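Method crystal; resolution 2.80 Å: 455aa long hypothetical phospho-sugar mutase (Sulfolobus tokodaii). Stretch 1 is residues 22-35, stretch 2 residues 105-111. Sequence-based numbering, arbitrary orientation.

Stretch 1 (22-35) LVLKLSKAIGTFFG
Stretch 2, residues 105-111: GIKVVDK

No hydrogen bond joins these two stretches: a helix lies almost parallel to a strand, aliphatic side chains meet around Ile-106 and Val-108, and near the end of the helix the two phenyl rings join in, with Phe-34 turning its edge to the carbonyl O of Val-109, 3.7 Å from its CZ. A ring edge carries a slight positive charge on its C-H groups, so it is a reasonable neighbour for a carbonyl oxygen.

The helix spans residues 22-34 and the strand includes 105-109, both beginning earlier in the chain. Their axes run in the same direction, 10° apart, and approach to 10.3 Å, a spacing that leaves room for one interlocking layer of side chains. The register pairs CA of Val-23 with CA of Ile-106 (7.9 Å), CA of Ile-30 with CA of Val-108 (7.9 Å) and CA of Phe-34 with CA of Asp-110 (8.7 Å). Between the first two pairs the register advances seven residues along the helix and two along the strand; the greater rise per strand residue accounts for much of the difference.

Strand alternation, with phi/psi near -126/124 at Ile-106 and -129/120 at Val-108, turns both of these side chains toward the helix, while Lys-107 points away. Beta-branched residues suit extended backbone and offer broad apolar surfaces. Ile-106 (chi1 m, chi2 m) gives up the largest area, 70 Å². Its CD1 lies 4.1 Å from CG1 of Val-23 (chi1 t), and its CG2 lies 3.5 Å from CD1 of Leu-26 (chi1 t, chi2 -110°) and 3.9 Å from CD1 of Ile-30 (m, t). That same CD1 of Ile-30 reaches CG1 of Val-108 at 4.1 Å, so one methyl bridges two strand residues. Val-108 has chi1 at 0°, between wells.

Farther along, Phe-34 (chi1 -80°, chi2 -65°) has its CA-to-CB bond sideways, but the end of its side chain comes nearer, with CZ 4.4 Å from CG2 of Val-108. Asp-110 (chi1 t, chi2 70°) places OD1 4.2 Å from CE1 of Phe-34 and 4.5 Å from CE2 of Phe-33 (chi1 t, chi2 77°); OD1 is hydrogen-bonded elsewhere in the structure, so it needs no hydrogen-bond partner from the helix.

Within the helix, i-to-i+4 bonds such as Ile-30 N to Leu-26 O (3.0 Å) hold the helical backbone, and the spacing of Val-23, Leu-26 and Ile-30 along it lets all three reach the strand. Ser-27 (chi1 m) folds OG back to donate to Val-23 O at 2.8 Å, and Thr-32 (m) does likewise from OG1 to Lys-28 O at 2.7 Å. Gly-35 leaves helical geometry at phi/psi 97/162, where a CB would jam against the preceding carbonyl oxygen.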

# COMPACT_ATOMS: atom_id res chain seq x y z
N LEU A 22 -4.67 -25.43 -3.26
CA LEU A 22 -5.59 -24.32 -3.14
C LEU A 22 -5.35 -23.34 -4.27
O LEU A 22 -6.30 -22.95 -4.97
CB LEU A 22 -5.39 -23.63 -1.79
CG LEU A 22 -6.18 -22.35 -1.45
CD1 LEU A 22 -7.64 -22.46 -1.78
CD2 LEU A 22 -6.05 -22.11 0.02
N VAL A 23 -4.10 -22.95 -4.46
CA VAL A 23 -3.75 -22.01 -5.52
C VAL A 23 -4.14 -22.61 -6.86
O VAL A 23 -4.56 -21.90 -7.78
CB VAL A 23 -2.24 -21.69 -5.48
CG1 VAL A 23 -1.83 -20.87 -6.73
CG2 VAL A 23 -1.89 -20.94 -4.19
N LEU A 24 -4.02 -23.91 -7.01
CA LEU A 24 -4.41 -24.48 -8.28
C LEU A 24 -5.91 -24.23 -8.54
O LEU A 24 -6.30 -23.86 -9.66
CB LEU A 24 -4.12 -25.99 -8.32
CG LEU A 24 -4.67 -26.68 -9.58
CD1 LEU A 24 -4.07 -26.04 -10.83
CD2 LEU A 24 -4.38 -28.16 -9.53
N LYS A 25 -6.74 -24.41 -7.52
CA LYS A 25 -8.18 -24.20 -7.67
C LYS A 25 -8.52 -22.72 -7.86
O LYS A 25 -9.33 -22.36 -8.73
CB LYS A 25 -8.92 -24.75 -6.44
CG LYS A 25 -10.40 -25.07 -6.65
CD LYS A 25 -10.80 -26.12 -5.64
CE LYS A 25 -12.08 -25.74 -4.93
NZ LYS A 25 -12.55 -26.80 -3.99
N LEU A 26 -7.89 -21.89 -7.04
CA LEU A 26 -8.07 -20.45 -7.09
C LEU A 26 -7.72 -19.91 -8.49
O LEU A 26 -8.28 -18.91 -8.92
CB LEU A 26 -7.19 -19.81 -6.01
CG LEU A 26 -7.46 -18.38 -5.50
CD1 LEU A 26 -6.37 -17.47 -5.98
CD2 LEU A 26 -8.83 -17.88 -5.96
N SER A 27 -6.82 -20.61 -9.19
CA SER A 27 -6.37 -20.26 -10.54
C SER A 27 -7.33 -20.60 -11.66
O SER A 27 -7.33 -19.94 -12.70
CB SER A 27 -5.05 -20.97 -10.85
OG SER A 27 -4.02 -20.44 -10.05
N LYS A 28 -8.10 -21.67 -11.48
CA LYS A 28 -9.09 -22.08 -12.48
C LYS A 28 -10.23 -21.07 -12.34
O LYS A 28 -10.88 -20.69 -13.32
CB LYS A 28 -9.66 -23.47 -12.17
CG LYS A 28 -8.70 -24.52 -11.68
CD LYS A 28 -8.23 -25.40 -12.80
CE LYS A 28 -8.27 -26.86 -12.39
NZ LYS A 28 -9.64 -27.42 -12.40
N ALA A 29 -10.47 -20.66 -11.10
CA ALA A 29 -11.53 -19.70 -10.81
C ALA A 29 -11.17 -18.35 -11.41
O ALA A 29 -11.98 -17.76 -12.11
CB ALA A 29 -11.72 -19.58 -9.29
N ILE A 30 -9.96 -17.88 -11.14
CA ILE A 30 -9.51 -16.59 -11.66
C ILE A 30 -9.53 -16.64 -13.18
O ILE A 30 -9.97 -15.70 -13.83
CB ILE A 30 -8.09 -16.24 -11.18
CG1 ILE A 30 -8.11 -15.95 -9.67
CG2 ILE A 30 -7.57 -15.00 -11.92
CD1 ILE A 30 -6.72 -15.95 -9.01
N GLY A 31 -9.06 -17.75 -13.73
CA GLY A 31 -9.04 -17.89 -15.16
C GLY A 31 -10.43 -17.95 -15.75
O GLY A 31 -10.71 -17.35 -16.80
N THR A 32 -11.32 -18.68 -15.09
CA THR A 32 -12.66 -18.78 -15.58
C THR A 32 -13.30 -17.39 -15.52
O THR A 32 -14.06 -17.00 -16.41
CB THR A 32 -13.48 -19.76 -14.75
OG1 THR A 32 -12.97 -21.08 -14.94
CG2 THR A 32 -14.92 -19.71 -15.16
N PHE A 33 -12.96 -16.63 -14.49
CA PHE A 33 -13.47 -15.28 -14.29
C PHE A 33 -13.08 -14.30 -15.41
O PHE A 33 -13.87 -13.46 -15.82
CB PHE A 33 -12.95 -14.76 -12.97
CG PHE A 33 -13.13 -13.29 -12.79
CD1 PHE A 33 -14.37 -12.76 -12.46
CD2 PHE A 33 -12.03 -12.42 -12.92
CE1 PHE A 33 -14.53 -11.40 -12.26
CE2 PHE A 33 -12.19 -11.04 -12.72
CZ PHE A 33 -13.44 -10.53 -12.39
N PHE A 34 -11.83 -14.40 -15.87
CA PHE A 34 -11.35 -13.52 -16.94
C PHE A 34 -11.83 -14.01 -18.31
O PHE A 34 -11.91 -13.23 -19.24
CB PHE A 34 -9.81 -13.47 -16.94
CG PHE A 34 -9.22 -12.56 -15.90
CD1 PHE A 34 -9.44 -11.19 -15.95
CD2 PHE A 34 -8.37 -13.07 -14.90
CE1 PHE A 34 -8.82 -10.32 -15.04
CE2 PHE A 34 -7.75 -12.21 -13.97
CZ PHE A 34 -7.97 -10.83 -14.04
N GLY A 35 -12.13 -15.29 -18.43
CA GLY A 35 -12.60 -15.80 -19.71
C GLY A 35 -11.54 -16.44 -20.58
O GLY A 35 -10.34 -16.24 -20.39
N GLY A 105 0.72 -15.14 -1.05
CA GLY A 105 -0.68 -15.12 -1.41
C GLY A 105 -0.98 -14.80 -2.86
O GLY A 105 -0.10 -14.79 -3.72
N ILE A 106 -2.24 -14.53 -3.14
CA ILE A 106 -2.61 -14.23 -4.49
C ILE A 106 -3.34 -12.94 -4.57
O ILE A 106 -4.33 -12.75 -3.87
CB ILE A 106 -3.54 -15.30 -5.05
CG1 ILE A 106 -2.87 -16.67 -5.01
CG2 ILE A 106 -3.95 -14.94 -6.46
CD1 ILE A 106 -1.76 -16.84 -6.01
N LYS A 107 -2.85 -12.02 -5.39
CA LYS A 107 -3.52 -10.74 -5.62
C LYS A 107 -4.00 -10.86 -7.06
O LYS A 107 -3.35 -11.51 -7.90
CB LYS A 107 -2.54 -9.57 -5.51
CG LYS A 107 -2.55 -8.86 -4.16
CD LYS A 107 -1.61 -7.65 -4.16
CE LYS A 107 -1.45 -7.05 -2.75
NZ LYS A 107 -0.32 -6.04 -2.61
N VAL A 108 -5.15 -10.29 -7.37
CA VAL A 108 -5.59 -10.35 -8.75
C VAL A 108 -5.96 -8.95 -9.19
O VAL A 108 -6.81 -8.30 -8.59
CB VAL A 108 -6.75 -11.40 -8.97
CG1 VAL A 108 -7.11 -12.06 -7.66
CG2 VAL A 108 -7.94 -10.77 -9.65
N VAL A 109 -5.27 -8.48 -10.22
CA VAL A 109 -5.51 -7.16 -10.76
C VAL A 109 -6.34 -7.18 -12.03
O VAL A 109 -6.04 -7.91 -12.97
CB VAL A 109 -4.18 -6.40 -11.01
CG1 VAL A 109 -3.03 -7.35 -10.91
CG2 VAL A 109 -4.21 -5.71 -12.35
N ASP A 110 -7.39 -6.37 -12.03
CA ASP A 110 -8.30 -6.27 -13.16
C ASP A 110 -7.77 -5.44 -14.33
O ASP A 110 -6.67 -4.88 -14.28
CB ASP A 110 -9.64 -5.70 -12.71
CG ASP A 110 -10.70 -5.80 -13.78
OD1 ASP A 110 -11.15 -6.92 -14.08
OD2 ASP A 110 -11.09 -4.76 -14.33
N LYS A 111 -8.58 -5.37 -15.37
CA LYS A 111 -8.30 -4.67 -16.63
C LYS A 111 -7.73 -3.27 -16.50
O LYS A 111 -6.92 -2.86 -17.31
CB LYS A 111 -9.60 -4.62 -17.45
CG LYS A 111 -9.50 -4.04 -18.82
CD LYS A 111 -10.77 -4.34 -19.67
CE LYS A 111 -11.98 -3.43 -19.35
NZ LYS A 111 -12.63 -3.68 -18.04